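Local coordinates for protein beta-lactamase (Mycobacterium tuberculosis, PDB 4WHI) that is of unknown function but forms the all-beta C-terminal domain of a penicillin-binding protein probably related to beta-lactamases, at residues N11-R16 / H57-T62; L44-K49 / L87-Y92; T62-L67 / I77-F82. All blocks are in the same frame, centred on the assembly; numbering follows the deposited sequence.

Contact 1: N11-R16 / H57-T62; sequences NPAPSR and HWDGDT
Ala13 is gripped from two directions by the tip of a hairpin. Its N-H donates to Asp59 OD1 at 2.8 Å, meeting the carboxylate on the syn side but 35° out of its plane, while Ala13 O takes the N-H of Gly60, also at 2.8 Å (N to O). The Asp59 CG lies anti to the backbone N (chi1 -160°), and the carboxylate carbon comes to rest against CA and CB of Pro12. His57 turns its ring so that CE1 meets Ala13 O at the ring edge, 3.1 Å away. Its NE2 donates to Gly60 O at 2.7 Å, with the oxygen in the ring plane, which fixes the imidazole's rotation. The CB of Ser15 packs 3.7 Å from His57 NE2. Further along, a water donates to both Pro14 O and Asp61 OD1; that carboxylate oxygen also bonds Tyr21. Arg16 NH1 forms a salt bridge with Asp20, and toward Asp61 the residue brings its CG, 3.7 Å from Asp61 OD1. A type II' beta turn from Asp59 to Thr62, with Gly60 at positive phi, closes on a classic beta bulge in which Trp58 and Asp59 both face Thr62: an extended, proline-rich arm strapped over a bulged beta hairpin.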
loop_
_atom_site.group_PDB
_atom_site.type_symbol
_atom_site.label_atom_id
_atom_site.label_comp_id
_atom_site.label_asym_id
_atom_site.label_seq_id
_atom_site.Cartn_x
_atom_site.Cartn_y
_atom_site.Cartn_z
ATOM N N ASN A 11 -7.040 16.597 -6.690
ATOM C CA ASN A 11 -7.632 17.233 -5.528
ATOM C C ASN A 11 -7.860 16.180 -4.445
ATOM O O ASN A 11 -8.990 15.997 -4.005
ATOM C CB ASN A 11 -8.975 17.863 -5.959
ATOM C CG ASN A 11 -9.733 18.521 -4.811
ATOM O OD1 ASN A 11 -9.159 19.242 -3.998
ATOM N ND2 ASN A 11 -11.038 18.276 -4.749
ATOM N N PRO A 12 -6.796 15.472 -4.008
ATOM C CA PRO A 12 -7.119 14.392 -3.085
ATOM C C PRO A 12 -7.426 14.886 -1.678
ATOM O O PRO A 12 -6.939 15.941 -1.265
ATOM C CB PRO A 12 -5.836 13.568 -3.068
ATOM C CG PRO A 12 -4.765 14.581 -3.236
ATOM C CD PRO A 12 -5.335 15.627 -4.160
ATOM N N ALA A 13 -8.241 14.122 -0.961
ATOM C CA ALA A 13 -8.419 14.316 0.468
ATOM C C ALA A 13 -7.103 13.955 1.164
ATOM O O ALA A 13 -6.429 13.022 0.746
ATOM C CB ALA A 13 -9.552 13.444 0.973
ATOM N N PRO A 14 -6.723 14.701 2.215
ATOM C CA PRO A 14 -5.475 14.405 2.922
ATOM C C PRO A 14 -5.530 13.080 3.672
ATOM O O PRO A 14 -6.612 12.591 3.998
ATOM C CB PRO A 14 -5.341 15.562 3.921
ATOM C CG PRO A 14 -6.712 16.121 4.060
ATOM C CD PRO A 14 -7.383 15.908 2.741
ATOM N N SER A 15 -4.363 12.511 3.934
ATOM C CA SER A 15 -4.262 11.350 4.800
ATOM C C SER A 15 -4.460 11.759 6.260
ATOM O O SER A 15 -4.352 12.940 6.616
ATOM C CB SER A 15 -2.900 10.673 4.631
ATOM O OG SER A 15 -1.850 11.466 5.160
ATOM N N ARG A 16 -4.758 10.770 7.093
ATOM C CA ARG A 16 -4.641 10.898 8.550
ATOM C C ARG A 16 -3.168 11.094 8.921
ATOM O O ARG A 16 -2.290 10.833 8.097
ATOM C CB ARG A 16 -5.160 9.628 9.246
ATOM C CG ARG A 16 -6.671 9.430 9.206
ATOM C CD ARG A 16 -7.106 8.216 10.026
ATOM N NE ARG A 16 -8.378 8.444 10.730
ATOM C CZ ARG A 16 -8.510 8.834 12.002
ATOM N NH1 ARG A 16 -7.454 9.049 12.781
ATOM N NH2 ARG A 16 -9.727 9.009 12.510
ATOM N N HIS A 57 1.042 8.445 -1.034
ATOM C CA HIS A 57 -0.341 8.846 -0.864
ATOM C C HIS A 57 -1.063 9.004 -2.204
ATOM O O HIS A 57 -0.508 9.552 -3.155
ATOM C CB HIS A 57 -0.448 10.124 -0.047
ATOM C CG HIS A 57 -1.847 10.434 0.354
ATOM N ND1 HIS A 57 -2.505 11.568 -0.061
ATOM C CD2 HIS A 57 -2.739 9.723 1.083
ATOM C CE1 HIS A 57 -3.734 11.557 0.420
ATOM N NE2 HIS A 57 -3.901 10.449 1.119
ATOM N N TRP A 58 -2.293 8.497 -2.260
ATOM C CA TRP A 58 -3.149 8.577 -3.440
ATOM C C TRP A 58 -4.333 9.518 -3.173
ATOM O O TRP A 58 -4.447 10.569 -3.799
ATOM C CB TRP A 58 -3.622 7.176 -3.834
ATOM C CG TRP A 58 -4.562 7.100 -5.005
ATOM C CD1 TRP A 58 -5.921 6.997 -4.958
ATOM C CD2 TRP A 58 -4.207 7.069 -6.397
ATOM N NE1 TRP A 58 -6.438 6.928 -6.232
ATOM C CE2 TRP A 58 -5.409 6.961 -7.134
ATOM C CE3 TRP A 58 -2.993 7.123 -7.089
ATOM C CZ2 TRP A 58 -5.432 6.912 -8.530
ATOM C CZ3 TRP A 58 -3.016 7.072 -8.483
ATOM C CH2 TRP A 58 -4.231 6.968 -9.185
ATOM N N ASP A 59 -5.201 9.149 -2.238
ATOM C CA ASP A 59 -6.392 9.949 -1.927
ATOM C C ASP A 59 -6.982 9.424 -0.629
ATOM O O ASP A 59 -7.249 8.228 -0.511
ATOM C CB ASP A 59 -7.418 9.813 -3.061
ATOM C CG ASP A 59 -8.441 10.941 -3.091
ATOM O OD1 ASP A 59 -8.649 11.632 -2.070
ATOM O OD2 ASP A 59 -9.048 11.128 -4.167
ATOM N N GLY A 60 -7.175 10.310 0.345
ATOM C CA GLY A 60 -7.809 9.936 1.599
ATOM C C GLY A 60 -6.950 8.921 2.323
ATOM O O GLY A 60 -5.784 9.181 2.581
ATOM N N ASP A 61 -7.522 7.761 2.621
ATOM C CA ASP A 61 -6.795 6.689 3.306
ATOM C C ASP A 61 -6.232 5.648 2.329
ATOM O O ASP A 61 -5.852 4.553 2.737
ATOM C CB ASP A 61 -7.704 6.005 4.327
ATOM C CG ASP A 61 -8.147 6.939 5.430
ATOM O OD1 ASP A 61 -7.321 7.727 5.942
ATOM O OD2 ASP A 61 -9.337 6.884 5.784
ATOM N N THR A 62 -6.184 5.996 1.047
ATOM C CA THR A 62 -5.637 5.116 0.027
ATOM C C THR A 62 -4.245 5.592 -0.379
ATOM O O THR A 62 -4.023 6.776 -0.605
ATOM C CB THR A 62 -6.568 5.049 -1.202
ATOM O OG1 THR A 62 -7.839 4.522 -0.799
ATOM C CG2 THR A 62 -5.982 4.151 -2.300
HETATM O O HOH W 1 -7.987 10.442 5.332
#

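Contact 2: L44-K49 / L87-Y92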
loop_
_atom_site.group_PDB
_atom_site.type_symbol
_atom_site.label_atom_id
_atom_site.label_comp_id
_atom_site.label_asym_id
_atom_site.label_seq_id
_atom_site.Cartn_x
_atom_site.Cartn_y
_atom_site.Cartn_z
ATOM N N LEU A 44 5.467 -0.591 3.224
ATOM C CA LEU A 44 4.721 -1.837 3.305
ATOM C C LEU A 44 5.688 -3.002 3.089
ATOM O O LEU A 44 6.354 -3.062 2.049
ATOM C CB LEU A 44 3.646 -1.851 2.216
ATOM C CG LEU A 44 2.888 -3.147 1.945
ATOM C CD1 LEU A 44 2.056 -3.523 3.158
ATOM C CD2 LEU A 44 1.993 -2.985 0.725
ATOM N N SER A 45 5.777 -3.904 4.065
ATOM C CA SER A 45 6.611 -5.110 3.954
ATOM C C SER A 45 5.742 -6.366 3.892
ATOM O O SER A 45 4.837 -6.544 4.707
ATOM C CB SER A 45 7.570 -5.222 5.136
ATOM O OG SER A 45 8.434 -4.106 5.210
ATOM N N LEU A 46 6.035 -7.235 2.926
ATOM C CA LEU A 46 5.273 -8.461 2.705
ATOM C C LEU A 46 6.200 -9.666 2.566
ATOM O O LEU A 46 7.270 -9.568 1.985
ATOM C CB LEU A 46 4.462 -8.339 1.426
ATOM C CG LEU A 46 3.383 -7.264 1.390
ATOM C CD1 LEU A 46 3.095 -6.865 -0.051
ATOM C CD2 LEU A 46 2.139 -7.765 2.100
ATOM N N GLY A 47 5.765 -10.804 3.093
ATOM C CA GLY A 47 6.462 -12.065 2.897
ATOM C C GLY A 47 7.558 -12.321 3.912
ATOM O O GLY A 47 7.990 -11.403 4.609
ATOM N N PRO A 48 8.032 -13.575 3.995
ATOM C CA PRO A 48 9.098 -13.942 4.940
ATOM C C PRO A 48 10.426 -13.195 4.717
ATOM O O PRO A 48 11.200 -13.026 5.662
ATOM C CB PRO A 48 9.289 -15.451 4.706
ATOM C CG PRO A 48 8.077 -15.911 3.972
ATOM C CD PRO A 48 7.540 -14.733 3.224
ATOM N N LYS A 49 10.675 -12.749 3.488
ATOM C CA LYS A 49 11.903 -12.026 3.145
ATOM C C LYS A 49 11.750 -10.491 3.226
ATOM O O LYS A 49 12.646 -9.749 2.804
ATOM C CB LYS A 49 12.368 -12.430 1.741
ATOM C CG LYS A 49 12.542 -13.929 1.533
ATOM C CD LYS A 49 14.010 -14.305 1.455
ATOM C CE LYS A 49 14.216 -15.808 1.393
ATOM N NZ LYS A 49 15.659 -16.172 1.459
ATOM N N LEU A 87 -6.456 -3.350 6.166
ATOM C CA LEU A 87 -5.719 -2.909 5.003
ATOM C C LEU A 87 -6.112 -3.832 3.856
ATOM O O LEU A 87 -5.977 -5.043 3.975
ATOM C CB LEU A 87 -4.224 -3.014 5.274
ATOM C CG LEU A 87 -3.274 -2.847 4.089
ATOM C CD1 LEU A 87 -3.469 -1.496 3.415
ATOM C CD2 LEU A 87 -1.847 -3.013 4.568
ATOM N N ASN A 88 -6.609 -3.260 2.763
ATOM C CA ASN A 88 -6.935 -4.029 1.572
ATOM C C ASN A 88 -5.900 -3.752 0.502
ATOM O O ASN A 88 -5.697 -2.602 0.113
ATOM C CB ASN A 88 -8.327 -3.678 1.045
ATOM C CG ASN A 88 -8.701 -4.487 -0.186
ATOM O OD1 ASN A 88 -8.364 -4.115 -1.305
ATOM N ND2 ASN A 88 -9.389 -5.604 0.018
ATOM N N LEU A 89 -5.244 -4.813 0.052
ATOM C CA LEU A 89 -4.265 -4.744 -1.022
ATOM C C LEU A 89 -4.880 -5.354 -2.270
ATOM O O LEU A 89 -5.066 -6.575 -2.352
ATOM C CB LEU A 89 -3.014 -5.523 -0.635
ATOM C CG LEU A 89 -2.267 -5.048 0.606
ATOM C CD1 LEU A 89 -1.024 -5.905 0.777
ATOM C CD2 LEU A 89 -1.905 -3.571 0.509
ATOM N N GLU A 90 -5.203 -4.510 -3.243
ATOM C CA GLU A 90 -5.872 -4.995 -4.448
ATOM C C GLU A 90 -5.072 -6.082 -5.174
ATOM O O GLU A 90 -5.660 -7.012 -5.726
ATOM C CB GLU A 90 -6.247 -3.847 -5.386
ATOM C CG GLU A 90 -5.086 -3.026 -5.912
ATOM C CD GLU A 90 -5.447 -2.189 -7.136
ATOM O OE1 GLU A 90 -6.511 -2.414 -7.748
ATOM O OE2 GLU A 90 -4.656 -1.298 -7.492
ATOM N N TYR A 91 -3.740 -5.988 -5.137
ATOM C CA TYR A 91 -2.882 -6.990 -5.775
ATOM C C TYR A 91 -3.199 -8.412 -5.309
ATOM O O TYR A 91 -3.113 -9.365 -6.098
ATOM C CB TYR A 91 -1.401 -6.699 -5.508
ATOM C CG TYR A 91 -0.467 -7.609 -6.277
ATOM C CD1 TYR A 91 -0.172 -7.362 -7.613
ATOM C CD2 TYR A 91 0.106 -8.726 -5.673
ATOM C CE1 TYR A 91 0.669 -8.199 -8.327
ATOM C CE2 TYR A 91 0.950 -9.568 -6.377
ATOM C CZ TYR A 91 1.228 -9.302 -7.705
ATOM O OH TYR A 91 2.070 -10.128 -8.411
ATOM N N TYR A 92 -3.560 -8.542 -4.033
ATOM C CA TYR A 92 -3.751 -9.841 -3.391
ATOM C C TYR A 92 -5.213 -10.214 -3.182
ATOM O O TYR A 92 -5.506 -11.175 -2.463
ATOM C CB TYR A 92 -3.064 -9.841 -2.028
ATOM C CG TYR A 92 -1.568 -9.798 -2.105
ATOM C CD1 TYR A 92 -0.838 -10.938 -2.421
ATOM C CD2 TYR A 92 -0.880 -8.628 -1.853
ATOM C CE1 TYR A 92 0.543 -10.905 -2.489
ATOM C CE2 TYR A 92 0.499 -8.580 -1.921
ATOM C CZ TYR A 92 1.207 -9.723 -2.236
ATOM O OH TYR A 92 2.577 -9.670 -2.299
#
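Leu44 meets Leu87 and Leu89 through its two methyls, one for each. Its CG stands anti to the backbone N (chi1 170°), and from there the branch splits: CD1 passes obliquely by Leu87 CD2 at 4.2 Å, while CD2 reaches tip to tip at Leu89 CD2, 3.9 Å away, with Leu89 CD1 not much farther off. Ala33 touches Leu44, Leu46 and Leu87, so the cluster of methyls continues onto strand 33-38.

Two residues on, Leu46 points its side chain into the same core, but with CG anti to the carbonyl carbon instead (chi1 -64°). Its methyls also divide their work. CD2 meets Leu89 CD1 tip to tip, at 3.9 Å, and CD1 comes up to the far end of Tyr92, lying 3.6 Å from both Tyr92 CE2 and Tyr92 OH; the approach is oblique to the ring. Tyr92 is itself held by its neighbours: its N-H bonds back to Leu89 O (3.0 Å, N to O), and CD2 of Tyr91 sits over the centre of one face of its ring. The ring of Trp30 also meets that of Tyr92.

No hydrogen bond links the two segments. Strands 44-46 and 87-89 pass no closer than 11.8 Å, axis to axis, and their directions differ by 67°, a separation bridged by side chains alone, the leucines from both strands and the ring of Tyr92. In the sheet order three other strands separate 41-46 from 86-89, yet they face one another here. That is the hydrophobic interior of a strongly curled antiparallel meander, with the sheet wrapped far enough round to pack one of its faces against itself.

Contact 3: T62-L67 / I77-F82; sequences TFTFTL and ISKATF
Phe65 leans across the strand boundary onto Ser78. Its CB leaves the backbone on the face shared with Phe63, Ser78 and Ala80, and a chi1 of 59° sets CG between the backbone N and the carbonyl carbon, the crowded position. The ring comes nearer the partner strand than its CB does. From CG outward it follows Ser78: CD1 passes 3.6 Å from Ser78 O, CE1 lies near that oxygen and near Ser78 OG, and CZ at the tip comes within 3.5 Å of Ser78 OG. CE2 and CZ border Ser78 CB, which stands over one face of the Phe65 ring, displaced toward the rim, as a CH-pi contact. Ala80 CB sits at the ring edge, and Phe53 meets the same ring from outside the pair.

The backbones pair regularly. Phe65 N donates to Ser78 O at 3.0 Å and Ser78 N to Phe65 O at 2.9 Å, and Phe63 and Ala80 exchange two more bonds, that from Phe63 N to Ala80 O running almost straight (179° at the hydrogen). Phe63 and Phe82 meet with ring planes 88° apart, CD1 of the former 3.7 Å from CE1 of the latter; Tyr21 touches both rings.

The opposite face carries the threonines. Ile77 CG2 is pressed against both CB and CG2 of Thr64, each at 3.5 Å, tighter than usual for carbons. Thr62 CG2 lies against the aliphatic part of Lys79, whose amine end forms a cation-pi contact with Trp58, and a weak hydroxyl bond joins Thr62 to Thr81. Residues 62-67 and 77-82 thus make a twisted antiparallel beta hairpin in mid-sheet, with aromatic rings on the core face and threonines on the other.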
loop_
_atom_site.group_PDB
_atom_site.type_symbol
_atom_site.label_atom_id
_atom_site.label_comp_id
_atom_site.label_asym_id
_atom_site.label_seq_id
_atom_site.Cartn_x
_atom_site.Cartn_y
_atom_site.Cartn_z
ATOM N N THR A 62 -6.184 5.996 1.047
ATOM C CA THR A 62 -5.637 5.116 0.027
ATOM C C THR A 62 -4.245 5.592 -0.379
ATOM O O THR A 62 -4.023 6.776 -0.605
ATOM C CB THR A 62 -6.568 5.049 -1.202
ATOM O OG1 THR A 62 -7.839 4.522 -0.799
ATOM C CG2 THR A 62 -5.982 4.151 -2.300
ATOM N N PHE A 63 -3.317 4.638 -0.430
ATOM C CA PHE A 63 -1.952 4.835 -0.875
ATOM C C PHE A 63 -1.699 3.899 -2.053
ATOM O O PHE A 63 -2.514 3.016 -2.356
ATOM C CB PHE A 63 -0.978 4.500 0.267
ATOM C CG PHE A 63 -1.057 5.445 1.432
ATOM C CD1 PHE A 63 -2.107 5.363 2.341
ATOM C CD2 PHE A 63 -0.078 6.419 1.628
ATOM C CE1 PHE A 63 -2.181 6.236 3.413
ATOM C CE2 PHE A 63 -0.155 7.294 2.711
ATOM C CZ PHE A 63 -1.208 7.199 3.595
ATOM N N THR A 64 -0.574 4.091 -2.728
ATOM C CA THR A 64 -0.158 3.156 -3.761
ATOM C C THR A 64 1.286 2.739 -3.567
ATOM O O THR A 64 2.072 3.418 -2.891
ATOM C CB THR A 64 -0.317 3.736 -5.183
ATOM O OG1 THR A 64 0.487 4.906 -5.312
ATOM C CG2 THR A 64 -1.792 4.059 -5.520
ATOM N N PHE A 65 1.625 1.606 -4.167
ATOM C CA PHE A 65 3.008 1.206 -4.306
ATOM C C PHE A 65 3.257 0.744 -5.740
ATOM O O PHE A 65 2.314 0.481 -6.502
ATOM C CB PHE A 65 3.395 0.144 -3.274
ATOM C CG PHE A 65 2.574 -1.115 -3.333
ATOM C CD1 PHE A 65 1.327 -1.185 -2.721
ATOM C CD2 PHE A 65 3.069 -2.253 -3.956
ATOM C CE1 PHE A 65 0.577 -2.347 -2.763
ATOM C CE2 PHE A 65 2.323 -3.421 -3.995
ATOM C CZ PHE A 65 1.077 -3.470 -3.399
ATOM N N THR A 66 4.529 0.687 -6.115
ATOM C CA THR A 66 4.914 0.277 -7.465
ATOM C C THR A 66 5.570 -1.097 -7.396
ATOM O O THR A 66 6.403 -1.354 -6.525
ATOM C CB THR A 66 5.851 1.305 -8.134
ATOM O OG1 THR A 66 6.927 1.636 -7.248
ATOM C CG2 THR A 66 5.090 2.588 -8.480
ATOM N N LEU A 67 5.185 -1.976 -8.317
ATOM C CA LEU A 67 5.609 -3.364 -8.267
ATOM C C LEU A 67 7.091 -3.502 -8.607
ATOM O O LEU A 67 7.659 -2.668 -9.309
ATOM C CB LEU A 67 4.738 -4.222 -9.189
ATOM C CG LEU A 67 3.237 -4.211 -8.854
ATOM C CD1 LEU A 67 2.481 -5.178 -9.755
ATOM C CD2 LEU A 67 2.994 -4.546 -7.389
ATOM N N ILE A 77 1.206 0.471 -10.782
ATOM C CA ILE A 77 0.724 1.078 -9.549
ATOM C C ILE A 77 -0.355 0.175 -8.954
ATOM O O ILE A 77 -1.267 -0.276 -9.653
ATOM C CB ILE A 77 0.210 2.514 -9.821
ATOM C CG1 ILE A 77 1.387 3.397 -10.258
ATOM C CG2 ILE A 77 -0.439 3.113 -8.587
ATOM C CD1 ILE A 77 1.017 4.808 -10.668
ATOM N N SER A 78 -0.235 -0.098 -7.659
ATOM C CA SER A 78 -1.143 -1.002 -6.961
ATOM C C SER A 78 -1.673 -0.302 -5.711
ATOM O O SER A 78 -0.914 0.360 -5.009
ATOM C CB SER A 78 -0.392 -2.273 -6.581
ATOM O OG SER A 78 -1.264 -3.243 -6.049
ATOM N N LYS A 79 -2.974 -0.422 -5.455
ATOM C CA LYS A 79 -3.607 0.281 -4.327
ATOM C C LYS A 79 -3.543 -0.454 -2.994
ATOM O O LYS A 79 -3.734 -1.674 -2.916
ATOM C CB LYS A 79 -5.077 0.616 -4.626
ATOM C CG LYS A 79 -5.273 1.766 -5.596
ATOM C CD LYS A 79 -6.724 2.214 -5.622
ATOM C CE LYS A 79 -7.119 2.752 -6.988
ATOM N NZ LYS A 79 -6.136 3.732 -7.521
ATOM N N ALA A 80 -3.309 0.341 -1.952
ATOM C CA ALA A 80 -3.344 -0.090 -0.563
ATOM C C ALA A 80 -4.324 0.806 0.179
ATOM O O ALA A 80 -4.042 1.982 0.417
ATOM C CB ALA A 80 -1.960 0.017 0.049
ATOM N N THR A 81 -5.480 0.256 0.540
ATOM C CA THR A 81 -6.569 1.044 1.116
ATOM C C THR A 81 -6.730 0.701 2.587
ATOM O O THR A 81 -7.006 -0.446 2.939
ATOM C CB THR A 81 -7.893 0.780 0.381
ATOM O OG1 THR A 81 -7.717 1.040 -1.015
ATOM C CG2 THR A 81 -9.010 1.675 0.917
ATOM N N PHE A 82 -6.535 1.697 3.441
ATOM C CA PHE A 82 -6.693 1.513 4.875
ATOM C C PHE A 82 -8.106 1.915 5.302
ATOM O O PHE A 82 -8.624 2.945 4.876
ATOM C CB PHE A 82 -5.681 2.358 5.645
ATOM C CG PHE A 82 -4.247 1.951 5.447
ATOM C CD1 PHE A 82 -3.498 2.486 4.406
ATOM C CD2 PHE A 82 -3.624 1.081 6.340
ATOM C CE1 PHE A 82 -2.170 2.149 4.240
ATOM C CE2 PHE A 82 -2.295 0.735 6.170
ATOM C CZ PHE A 82 -1.570 1.271 5.119
#

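All three contacts belong to one antiparallel sheet whose strands follow in chain order. Contact 1 and contact 3 share Thr62, where the turn runs into the hairpin, and their centres are 11 Å apart; Asp61 O and Phe82 N lie 3.0 Å apart, a probable hydrogen bond. Contact 3 in turn touches contact 2, centre to centre 10 Å, through the probable bonds Glu90 OE2 to Lys79 N and Asn88 N to Thr81 O, both 2.8 Å. Contacts 1 and 2 do not touch: their centres are 19 Å apart, on opposite sides of the chain's centre. The central hairpin therefore bridges an exposed N-terminal arm and the leucine core.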